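Short-chain dehydrogenase/reductase SDR (Burkholderia phymatum, PDB 5IG2) binds NAD and probably works as an oxidoreductase of the short-chain dehydrogenase/reductase family, acting on a CH-OH group with the dinucleotide as hydride acceptor. Local coordinates at the nicotinamide-adenine-dinucleotide site and the interface of chains A and B. Coordinates in Å, arbitrary orientation; residue numbers count along the deposited sequence, not the author numbering. Chains: chain A/B, Short-chain dehydrogenase/reductase SDR.

Contact 1: the nicotinamide-adenine-dinucleotide site. Residues chain A 21, 24-26, 45-46, 70-72, 98-100, 121, 149-150, 164, 168, 196, 199, 201-203, 208-209. With NAD (nicotinamide-adenine-dinucleotide), chain C.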
loop_
_atom_site.group_PDB
_atom_site.type_symbol
_atom_site.label_atom_id
_atom_site.label_comp_id
_atom_site.label_asym_id
_atom_site.label_seq_id
_atom_site.Cartn_x
_atom_site.Cartn_y
_atom_site.Cartn_z
ATOM N N GLY A 21 3.878 3.817 18.751
ATOM C CA GLY A 21 4.782 2.709 19.009
ATOM C C GLY A 21 5.857 3.047 20.024
ATOM O O GLY A 21 6.965 2.496 19.959
ATOM N N SER A 24 8.479 0.613 22.741
ATOM C CA SER A 24 9.512 -0.333 22.330
ATOM C C SER A 24 10.294 0.254 21.164
ATOM O O SER A 24 9.868 1.227 20.543
ATOM C CB SER A 24 8.890 -1.682 21.935
ATOM O OG SER A 24 9.869 -2.659 21.650
ATOM N N GLY A 25 11.457 -0.339 20.893
ATOM C CA GLY A 25 12.104 -0.185 19.596
ATOM C C GLY A 25 12.381 1.255 19.211
ATOM O O GLY A 25 12.861 2.061 20.021
ATOM N N PHE A 26 12.073 1.588 17.948
ATOM C CA PHE A 26 12.357 2.933 17.441
ATOM C C PHE A 26 11.608 3.993 18.240
ATOM O O PHE A 26 12.135 5.084 18.488
ATOM C CB PHE A 26 11.980 3.067 15.958
ATOM C CG PHE A 26 12.726 2.148 15.028
ATOM C CD1 PHE A 26 13.925 1.564 15.398
ATOM C CD2 PHE A 26 12.220 1.884 13.757
ATOM C CE1 PHE A 26 14.599 0.713 14.517
ATOM C CE2 PHE A 26 12.883 1.034 12.876
ATOM C CZ PHE A 26 14.073 0.444 13.253
ATOM N N ASP A 45 0.912 3.922 22.526
ATOM C CA ASP A 45 1.127 2.517 22.211
ATOM C C ASP A 45 -0.132 1.756 22.588
ATOM O O ASP A 45 -0.899 2.190 23.453
ATOM C CB ASP A 45 2.337 1.939 22.960
ATOM C CG ASP A 45 2.991 0.781 22.218
ATOM O OD1 ASP A 45 2.355 -0.297 22.106
ATOM O OD2 ASP A 45 4.150 0.955 21.753
ATOM N N VAL A 46 -0.354 0.630 21.915
ATOM C CA VAL A 46 -1.466 -0.226 22.297
ATOM C C VAL A 46 -1.055 -1.172 23.419
ATOM O O VAL A 46 -1.919 -1.672 24.156
ATOM C CB VAL A 46 -1.996 -1.006 21.080
ATOM C CG1 VAL A 46 -1.074 -2.193 20.759
ATOM C CG2 VAL A 46 -3.449 -1.455 21.326
ATOM N N THR A 70 -3.203 3.911 22.951
ATOM C CA THR A 70 -3.774 4.240 21.651
ATOM C C THR A 70 -3.575 3.064 20.705
ATOM O O THR A 70 -2.445 2.605 20.515
ATOM C CB THR A 70 -3.099 5.493 21.067
ATOM O OG1 THR A 70 -3.187 6.572 22.004
ATOM C CG2 THR A 70 -3.741 5.909 19.725
ATOM N N ASP A 71 -4.670 2.588 20.117
ATOM C CA ASP A 71 -4.631 1.679 18.974
ATOM C C ASP A 71 -4.685 2.556 17.725
ATOM O O ASP A 71 -5.744 3.084 17.372
ATOM C CB ASP A 71 -5.796 0.694 19.057
ATOM C CG ASP A 71 -5.961 -0.170 17.812
ATOM O OD1 ASP A 71 -5.107 -0.131 16.895
ATOM O OD2 ASP A 71 -6.969 -0.919 17.762
ATOM N N VAL A 72 -3.538 2.719 17.055
ATOM C CA VAL A 72 -3.450 3.639 15.924
ATOM C C VAL A 72 -4.337 3.220 14.759
ATOM O O VAL A 72 -4.632 4.045 13.886
ATOM C CB VAL A 72 -1.989 3.801 15.446
ATOM C CG1 VAL A 72 -1.120 4.403 16.545
ATOM C CG2 VAL A 72 -1.420 2.474 14.969
ATOM N N ASN A 98 4.792 5.753 13.775
ATOM C CA ASN A 98 5.864 4.775 13.837
ATOM C C ASN A 98 5.412 3.368 14.204
ATOM O O ASN A 98 6.086 2.405 13.832
ATOM C CB ASN A 98 6.918 5.257 14.843
ATOM C CG ASN A 98 7.935 4.190 15.191
ATOM O OD1 ASN A 98 8.847 3.881 14.395
ATOM N ND2 ASN A 98 7.801 3.634 16.398
ATOM N N ALA A 99 4.287 3.214 14.899
ATOM C CA ALA A 99 3.791 1.888 15.238
ATOM C C ALA A 99 3.681 1.016 13.992
ATOM O O ALA A 99 3.258 1.475 12.926
ATOM C CB ALA A 99 2.427 2.002 15.926
ATOM N N GLY A 100 4.080 -0.250 14.127
ATOM C CA GLY A 100 3.991 -1.179 13.013
ATOM C C GLY A 100 3.986 -2.618 13.473
ATOM O O GLY A 100 4.419 -2.946 14.582
ATOM N N VAL A 121 -2.709 -1.326 11.090
ATOM C CA VAL A 121 -1.660 -0.638 11.844
ATOM C C VAL A 121 -0.750 0.156 10.916
ATOM O O VAL A 121 -0.530 1.356 11.122
ATOM C CB VAL A 121 -0.842 -1.638 12.688
ATOM C CG1 VAL A 121 0.286 -0.905 13.438
ATOM C CG2 VAL A 121 -1.745 -2.392 13.661
ATOM N N THR A 149 7.297 6.037 9.568
ATOM C CA THR A 149 8.251 4.930 9.515
ATOM C C THR A 149 7.771 3.926 8.470
ATOM O O THR A 149 6.760 3.240 8.667
ATOM C CB THR A 149 8.431 4.239 10.865
ATOM O OG1 THR A 149 8.829 5.181 11.869
ATOM C CG2 THR A 149 9.512 3.186 10.737
ATOM N N ALA A 150 8.480 3.852 7.348
ATOM C CA ALA A 150 8.234 2.769 6.409
ATOM C C ALA A 150 9.211 1.650 6.735
ATOM O O ALA A 150 9.182 1.109 7.845
ATOM C CB ALA A 150 8.376 3.242 4.961
ATOM N N TYR A 164 3.412 -7.304 4.508
ATOM C CA TYR A 164 4.241 -6.269 5.113
ATOM C C TYR A 164 4.820 -5.357 4.045
ATOM O O TYR A 164 4.730 -4.129 4.143
ATOM C CB TYR A 164 5.357 -6.934 5.921
ATOM C CG TYR A 164 6.233 -5.979 6.693
ATOM C CD1 TYR A 164 5.783 -5.405 7.868
ATOM C CD2 TYR A 164 7.517 -5.667 6.256
ATOM C CE1 TYR A 164 6.578 -4.541 8.586
ATOM C CE2 TYR A 164 8.328 -4.800 6.977
ATOM C CZ TYR A 164 7.849 -4.242 8.142
ATOM O OH TYR A 164 8.618 -3.372 8.890
ATOM N N LYS A 168 4.208 -1.292 3.503
ATOM C CA LYS A 168 5.289 -0.317 3.581
ATOM C C LYS A 168 5.460 0.456 2.274
ATOM O O LYS A 168 5.801 1.644 2.303
ATOM C CB LYS A 168 6.592 -1.013 3.994
ATOM C CG LYS A 168 6.559 -1.551 5.430
ATOM C CD LYS A 168 6.184 -0.442 6.423
ATOM C CE LYS A 168 6.429 -0.882 7.855
ATOM N NZ LYS A 168 6.279 0.251 8.831
ATOM N N PRO A 196 14.382 2.103 7.419
ATOM C CA PRO A 196 15.494 1.317 7.960
ATOM C C PRO A 196 15.508 -0.107 7.428
ATOM O O PRO A 196 14.489 -0.652 6.994
ATOM C CB PRO A 196 15.238 1.333 9.476
ATOM C CG PRO A 196 14.118 2.354 9.696
ATOM C CD PRO A 196 13.333 2.327 8.427
ATOM N N VAL A 199 16.794 -3.996 12.393
ATOM C CA VAL A 199 17.355 -3.474 13.639
ATOM C C VAL A 199 16.830 -4.335 14.782
ATOM O O VAL A 199 15.633 -4.662 14.802
ATOM C CB VAL A 199 16.977 -1.995 13.850
ATOM C CG1 VAL A 199 17.504 -1.472 15.197
ATOM C CG2 VAL A 199 17.489 -1.125 12.707
ATOM N N THR A 201 14.868 -4.991 17.453
ATOM C CA THR A 201 13.777 -4.391 18.216
ATOM C C THR A 201 12.812 -5.523 18.553
ATOM O O THR A 201 13.167 -6.707 18.502
ATOM C CB THR A 201 13.074 -3.284 17.427
ATOM O OG1 THR A 201 12.405 -3.877 16.306
ATOM C CG2 THR A 201 14.076 -2.247 16.926
ATOM N N GLY A 202 11.563 -5.169 18.868
ATOM C CA GLY A 202 10.525 -6.152 19.108
ATOM C C GLY A 202 9.696 -6.519 17.895
ATOM O O GLY A 202 8.714 -7.261 18.034
ATOM N N ILE A 203 10.070 -6.041 16.701
ATOM C CA ILE A 203 9.175 -6.122 15.552
ATOM C C ILE A 203 8.901 -7.573 15.163
ATOM O O ILE A 203 7.812 -7.893 14.677
ATOM C CB ILE A 203 9.751 -5.304 14.373
ATOM C CG1 ILE A 203 8.723 -5.179 13.243
ATOM C CG2 ILE A 203 11.040 -5.928 13.843
ATOM C CD1 ILE A 203 7.456 -4.411 13.640
ATOM N N ARG A 208 2.459 -10.372 19.583
ATOM C CA ARG A 208 2.077 -10.088 20.964
ATOM C C ARG A 208 0.975 -9.033 21.058
ATOM O O ARG A 208 0.277 -8.971 22.076
ATOM C CB ARG A 208 3.300 -9.640 21.778
ATOM C CG ARG A 208 3.804 -8.204 21.477
ATOM C CD ARG A 208 5.072 -7.868 22.282
ATOM N NE ARG A 208 5.640 -6.549 21.988
ATOM C CZ ARG A 208 6.357 -6.250 20.900
ATOM N NH1 ARG A 208 6.581 -7.169 19.964
ATOM N NH2 ARG A 208 6.845 -5.020 20.737
ATOM N N VAL A 209 0.803 -8.202 20.029
ATOM C CA VAL A 209 -0.231 -7.183 20.070
ATOM C C VAL A 209 -1.251 -7.370 18.955
ATOM O O VAL A 209 -1.932 -6.421 18.595
ATOM C CB VAL A 209 0.367 -5.762 20.036
ATOM C CG1 VAL A 209 1.068 -5.437 21.387
ATOM C CG2 VAL A 209 1.308 -5.590 18.829
HETATM P PA NAD C . 8.742 -2.797 18.116
HETATM O O1A NAD C . 7.933 -4.035 18.175
HETATM O O2A NAD C . 9.957 -2.821 19.030
HETATM O O5B NAD C . 7.861 -1.479 18.389
HETATM C C5B NAD C . 6.623 -1.311 17.660
HETATM C C4B NAD C . 5.590 -0.854 18.659
HETATM O O4B NAD C . 4.332 -0.586 18.003
HETATM C C3B NAD C . 5.292 -1.848 19.791
HETATM O O3B NAD C . 5.529 -1.230 21.052
HETATM C C2B NAD C . 3.818 -2.219 19.563
HETATM O O2B NAD C . 3.108 -2.497 20.768
HETATM C C1B NAD C . 3.302 -0.958 18.888
HETATM N N9A NAD C . 2.063 -1.143 18.135
HETATM C C8A NAD C . 1.708 -2.226 17.376
HETATM N N7A NAD C . 0.474 -2.190 16.936
HETATM C C5A NAD C . -0.015 -0.987 17.428
HETATM C C6A NAD C . -1.274 -0.365 17.332
HETATM N N6A NAD C . -2.327 -0.900 16.701
HETATM N N1A NAD C . -1.430 0.830 17.945
HETATM C C2A NAD C . -0.397 1.350 18.615
HETATM N N3A NAD C . 0.829 0.851 18.782
HETATM C C4A NAD C . 0.958 -0.327 18.160
HETATM O O3 NAD C . 9.236 -2.635 16.609
HETATM P PN NAD C . 10.031 -1.461 15.872
HETATM O O1N NAD C . 10.450 -0.442 16.862
HETATM O O2N NAD C . 11.050 -2.074 14.987
HETATM O O5D NAD C . 8.850 -0.885 14.962
HETATM C C5D NAD C . 8.724 0.525 14.661
HETATM C C4D NAD C . 8.492 0.702 13.180
HETATM O O4D NAD C . 9.709 0.410 12.453
HETATM C C3D NAD C . 7.404 -0.201 12.571
HETATM O O3D NAD C . 6.551 0.549 11.703
HETATM C C2D NAD C . 8.223 -1.255 11.816
HETATM O O2D NAD C . 7.491 -1.863 10.748
HETATM C C1D NAD C . 9.375 -0.376 11.347
HETATM N N1N NAD C . 10.645 -1.087 10.853
HETATM C C2N NAD C . 11.284 -1.907 11.707
HETATM C C3N NAD C . 12.445 -2.545 11.315
HETATM C C7N NAD C . 13.289 -3.326 12.270
HETATM O O7N NAD C . 14.123 -4.130 11.825
HETATM N N7N NAD C . 13.031 -3.208 13.568
HETATM C C4N NAD C . 12.934 -2.314 10.030
HETATM C C5N NAD C . 12.269 -1.447 9.183
HETATM C C6N NAD C . 11.111 -0.842 9.611
HETATM O O HOH W 1 8.626 1.484 17.871
HETATM O O HOH W 2 -1.527 -4.291 16.678
HETATM O O HOH W 3 4.997 -4.618 16.994
#

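Contact 2: the interface of chains A and B. Residues chain A 155, 172, 176, 259, 267, 270-271, 274, 277-278; chain B 273-274, 277-278.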
loop_
_atom_site.group_PDB
_atom_site.type_symbol
_atom_site.label_atom_id
_atom_site.label_comp_id
_atom_site.label_asym_id
_atom_site.label_seq_id
_atom_site.Cartn_x
_atom_site.Cartn_y
_atom_site.Cartn_z
ATOM N N LEU A 155 10.742 -0.200 -0.210
ATOM C CA LEU A 155 11.489 0.037 -1.436
ATOM C C LEU A 155 11.827 -1.245 -2.169
ATOM O O LEU A 155 12.272 -1.183 -3.319
ATOM C CB LEU A 155 12.795 0.794 -1.130
ATOM C CG LEU A 155 12.680 2.012 -0.202
ATOM C CD1 LEU A 155 14.075 2.459 0.252
ATOM C CD2 LEU A 155 11.936 3.169 -0.867
ATOM N N VAL A 172 5.438 4.512 1.914
ATOM C CA VAL A 172 6.371 5.261 1.071
ATOM C C VAL A 172 5.616 6.239 0.179
ATOM O O VAL A 172 5.874 7.450 0.193
ATOM C CB VAL A 172 7.230 4.302 0.232
ATOM C CG1 VAL A 172 7.929 5.081 -0.896
ATOM C CG2 VAL A 172 8.231 3.597 1.119
ATOM N N GLU A 176 5.535 10.333 0.212
ATOM C CA GLU A 176 5.998 11.121 -0.930
ATOM C C GLU A 176 4.918 12.092 -1.392
ATOM O O GLU A 176 5.189 13.277 -1.629
ATOM C CB GLU A 176 6.418 10.197 -2.080
ATOM C CG GLU A 176 7.666 9.369 -1.782
ATOM C CD GLU A 176 7.993 8.369 -2.888
ATOM O OE1 GLU A 176 9.126 7.833 -2.885
ATOM O OE2 GLU A 176 7.126 8.122 -3.758
ATOM N N TYR A 259 14.084 11.626 2.482
ATOM C CA TYR A 259 14.433 10.209 2.546
ATOM C C TYR A 259 15.461 9.950 3.646
ATOM O O TYR A 259 16.589 10.457 3.580
ATOM C CB TYR A 259 14.987 9.739 1.206
ATOM C CG TYR A 259 13.953 9.657 0.098
ATOM C CD1 TYR A 259 12.952 8.688 0.129
ATOM C CD2 TYR A 259 13.997 10.530 -0.987
ATOM C CE1 TYR A 259 12.013 8.595 -0.885
ATOM C CE2 TYR A 259 13.053 10.449 -2.016
ATOM C CZ TYR A 259 12.067 9.477 -1.958
ATOM O OH TYR A 259 11.122 9.382 -2.967
ATOM N N LEU A 267 21.182 0.209 -0.952
ATOM C CA LEU A 267 20.845 0.892 -2.196
ATOM C C LEU A 267 21.196 0.061 -3.425
ATOM O O LEU A 267 20.562 0.221 -4.473
ATOM C CB LEU A 267 21.529 2.258 -2.237
ATOM C CG LEU A 267 20.788 3.320 -1.411
ATOM C CD1 LEU A 267 21.693 4.496 -1.052
ATOM C CD2 LEU A 267 19.549 3.789 -2.160
ATOM N N VAL A 270 18.113 -1.904 -3.947
ATOM C CA VAL A 270 17.050 -1.024 -4.420
ATOM C C VAL A 270 17.247 -0.711 -5.899
ATOM O O VAL A 270 16.309 -0.784 -6.699
ATOM C CB VAL A 270 16.994 0.252 -3.559
ATOM C CG1 VAL A 270 16.025 1.267 -4.149
ATOM C CG2 VAL A 270 16.576 -0.103 -2.139
ATOM N N ARG A 271 18.481 -0.382 -6.283
ATOM C CA ARG A 271 18.784 -0.115 -7.684
ATOM C C ARG A 271 18.417 -1.304 -8.562
ATOM O O ARG A 271 17.951 -1.129 -9.696
ATOM C CB ARG A 271 20.270 0.238 -7.828
ATOM C CG ARG A 271 20.722 0.507 -9.254
ATOM C CD ARG A 271 19.881 1.606 -9.884
ATOM N NE ARG A 271 19.902 1.552 -11.343
ATOM C CZ ARG A 271 18.895 1.955 -12.111
ATOM N NH1 ARG A 271 17.797 2.421 -11.544
ATOM N NH2 ARG A 271 18.976 1.882 -13.436
ATOM N N HIS A 274 14.714 -1.236 -9.145
ATOM C CA HIS A 274 14.398 -0.129 -10.042
ATOM C C HIS A 274 14.789 -0.470 -11.469
ATOM O O HIS A 274 14.067 -0.144 -12.421
ATOM C CB HIS A 274 15.110 1.144 -9.577
ATOM C CG HIS A 274 14.549 1.728 -8.320
ATOM N ND1 HIS A 274 15.147 2.775 -7.654
ATOM C CD2 HIS A 274 13.433 1.419 -7.614
ATOM C CE1 HIS A 274 14.429 3.083 -6.589
ATOM N NE2 HIS A 274 13.382 2.277 -6.540
ATOM N N ILE A 277 12.198 -2.628 -13.142
ATOM C CA ILE A 277 11.035 -1.867 -13.586
ATOM C C ILE A 277 11.358 -1.096 -14.857
ATOM O O ILE A 277 10.625 -1.169 -15.851
ATOM C CB ILE A 277 10.555 -0.922 -12.472
ATOM C CG1 ILE A 277 10.050 -1.732 -11.273
ATOM C CG2 ILE A 277 9.486 0.036 -13.007
ATOM C CD1 ILE A 277 9.933 -0.927 -9.994
ATOM N N GLU A 278 12.458 -0.339 -14.838
ATOM C CA GLU A 278 12.832 0.458 -16.001
ATOM C C GLU A 278 13.052 -0.407 -17.244
ATOM O O GLU A 278 12.782 0.043 -18.366
ATOM C CB GLU A 278 14.077 1.277 -15.667
ATOM C CG GLU A 278 13.817 2.308 -14.585
ATOM C CD GLU A 278 15.075 2.737 -13.838
ATOM O OE1 GLU A 278 14.943 3.317 -12.735
ATOM O OE2 GLU A 278 16.193 2.493 -14.348
ATOM N N ARG B 273 11.813 9.467 -10.210
ATOM C CA ARG B 273 11.497 9.081 -8.840
ATOM C C ARG B 273 12.540 8.112 -8.300
ATOM O O ARG B 273 12.990 8.247 -7.155
ATOM C CB ARG B 273 10.089 8.468 -8.769
ATOM C CG ARG B 273 9.746 7.885 -7.394
ATOM C CD ARG B 273 8.321 7.301 -7.240
ATOM N NE ARG B 273 8.219 6.772 -5.885
ATOM C CZ ARG B 273 8.525 5.529 -5.522
ATOM N NH1 ARG B 273 8.882 4.622 -6.425
ATOM N NH2 ARG B 273 8.470 5.190 -4.244
ATOM N N HIS B 274 12.946 7.134 -9.119
ATOM C CA HIS B 274 13.954 6.174 -8.678
ATOM C C HIS B 274 15.265 6.878 -8.375
ATOM O O HIS B 274 15.955 6.546 -7.401
ATOM C CB HIS B 274 14.156 5.096 -9.747
ATOM C CG HIS B 274 13.007 4.148 -9.874
ATOM N ND1 HIS B 274 12.924 3.210 -10.881
ATOM C CD2 HIS B 274 11.898 3.982 -9.111
ATOM C CE1 HIS B 274 11.812 2.512 -10.737
ATOM N NE2 HIS B 274 11.170 2.958 -9.670
ATOM N N ILE B 277 15.228 8.476 -4.967
ATOM C CA ILE B 277 15.436 7.511 -3.892
ATOM C C ILE B 277 16.904 7.122 -3.804
ATOM O O ILE B 277 17.512 7.168 -2.727
ATOM C CB ILE B 277 14.547 6.274 -4.102
ATOM C CG1 ILE B 277 13.068 6.661 -3.991
ATOM C CG2 ILE B 277 14.925 5.169 -3.111
ATOM C CD1 ILE B 277 12.118 5.629 -4.566
ATOM N N GLU B 278 17.490 6.725 -4.936
ATOM C CA GLU B 278 18.887 6.306 -4.942
ATOM C C GLU B 278 19.823 7.416 -4.462
ATOM O O GLU B 278 20.858 7.130 -3.845
ATOM C CB GLU B 278 19.261 5.831 -6.345
ATOM C CG GLU B 278 18.502 4.583 -6.755
ATOM C CD GLU B 278 18.400 4.400 -8.264
ATOM O OE1 GLU B 278 17.537 3.608 -8.711
ATOM O OE2 GLU B 278 19.176 5.049 -9.005
#

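Contact 1: the nicotinamide-adenine-dinucleotide site
A:Ile203 hides more of its surface against the NAD than any other residue of the site: CG1, anti to the backbone N (chi1 -170°), carries CD1 to the nicotinamide ribose, while CG2 lies 3.4 Å from the carboxamide nitrogen NAD N7N. Nearby, A:Phe26 sets its CD2-CE2 side against ribose O4D and the nicotinamide ring, CE2 standing 3.5 Å from NAD C2N. Its backbone N, at the start of helix 25-36 in the glycine-rich Rossmann turn, donates to O1N of the nicotinamide-side phosphate; that helix end would favour the negative charge. The other phosphate takes a hydrogen bond from A:Ser24 OG to O2A, and the extended A:Arg208 chain brings NH2 within 3.0 Å of NAD O1A in a salt bridge, with NH1 held by the carbonyl of A:Gly202. A:Asp45 clasps the adenosine ribose diol, OD1 taking O2B and OD2 taking O3B, both through syn lone pairs; this carboxylate, facing the 2'-hydroxyl, is the usual mark of NAD preference over NADP. The adenine is sandwiched between A:Val46 CB and A:Ala99 CB and read by A:Val72 N, 3.0 Å from NAD N1A, and by A:Asp71 OD1, to which N6A donates from above the carboxylate plane. A:Tyr164 and A:Lys168 form the family's YxxxK pair. Ribose NAD O2D lies at the edge of the A:Tyr164 ring, in its plane, 2.6 Å from OH. A:Lys168 NZ donates to NAD O3D at 2.9 Å and is held by the A:Thr149 carbonyl; its probable positive charge would lower the tyrosine pKa. A:Val199 grips the carboxamide through backbone N and O, fixing its rotation. The site thus buries the cofactor and positions the nicotinamide for hydride transfer beside the catalytic tyrosine.

Contact 2: the interface of chains A and B
A:His274 and B:His274 share one rotamer, CG anti to the carbonyl carbon (chi1 -71°), which brings the two side chains toward each other, tip to tip, across the two-fold axis between two short-chain dehydrogenase/reductase subunits, where the helices 267-278 of both chains meet. The imidazoles overlap by their faces, centroids 3.6 Å apart and planes nearly parallel, with CD2 of each over the centre of the other. The remaining face of A:His274 receives the carbonyl oxygen of A:Val270, one helical turn earlier, near the ring rim. Each ring is fixed against rotation by a glutamate of the opposite chain: A:His274 ND1 donates to B:Glu278 OE1 at 2.7 Å, in the imidazole plane and onto the anti lone pair of the carboxylate, and the symmetric bond joins B:His274 to A:Glu278. The two carboxylates come near each other, so their charge may favour protonated histidines. A:Arg271, poorly ordered and bent at chi2, appears to bridge them: it grips A:Glu278 end-on through NH1 and NH2, and NH1 also lies 3.1 Å from B:Glu278 OE1, on its syn lone pair. Beside the stack, B:Ile277 runs CG1 against the phenol end of A:Tyr259, 3.6 Å from CZ, with its CA above the ring rim, while CD1 touches A:His274 CE1 and CG2 faces A:Val270. A:Leu267 CD2 packs on B:Glu278 CA. Further from the stack B:Arg273, fully extended from CG to NE, crosses A:Glu176 at about a right angle; NE donates nearly straight (166° at H) to the syn lone pair of A:Glu176 OE2 at 2.7 Å, a salt bridge in the guanidinium plane. A:Tyr259 OH donates to A:Glu176 OE1 at 2.5 Å, arriving above the carboxylate plane, and probably helps to position the acid for the arginine. B:Ile277 CD1 lies over one face of the B:Arg273 guanidinium, toward its rim.

Contact 1 and contact 2 lie about 23 Å apart, measured between the centres of their C-alpha atoms. Helix 162-185 joins them: it supplies the catalytic tyrosine and lysine to contact 1 and, further along, A:Val172 and A:Glu176 to contact 2. The segment that follows strand 144-149, with the 3-10 helix 152-154 in it, also serves both, through A:Ala150 at the cofactor and A:Leu155 at the partner chain. Subunit pairing could therefore help brace the catalytic helix, although the coordinates alone show no coupling. Contact 1 is built by chain A, and the deposited assembly of six copies, which may not be the biological unit, repeats these sites.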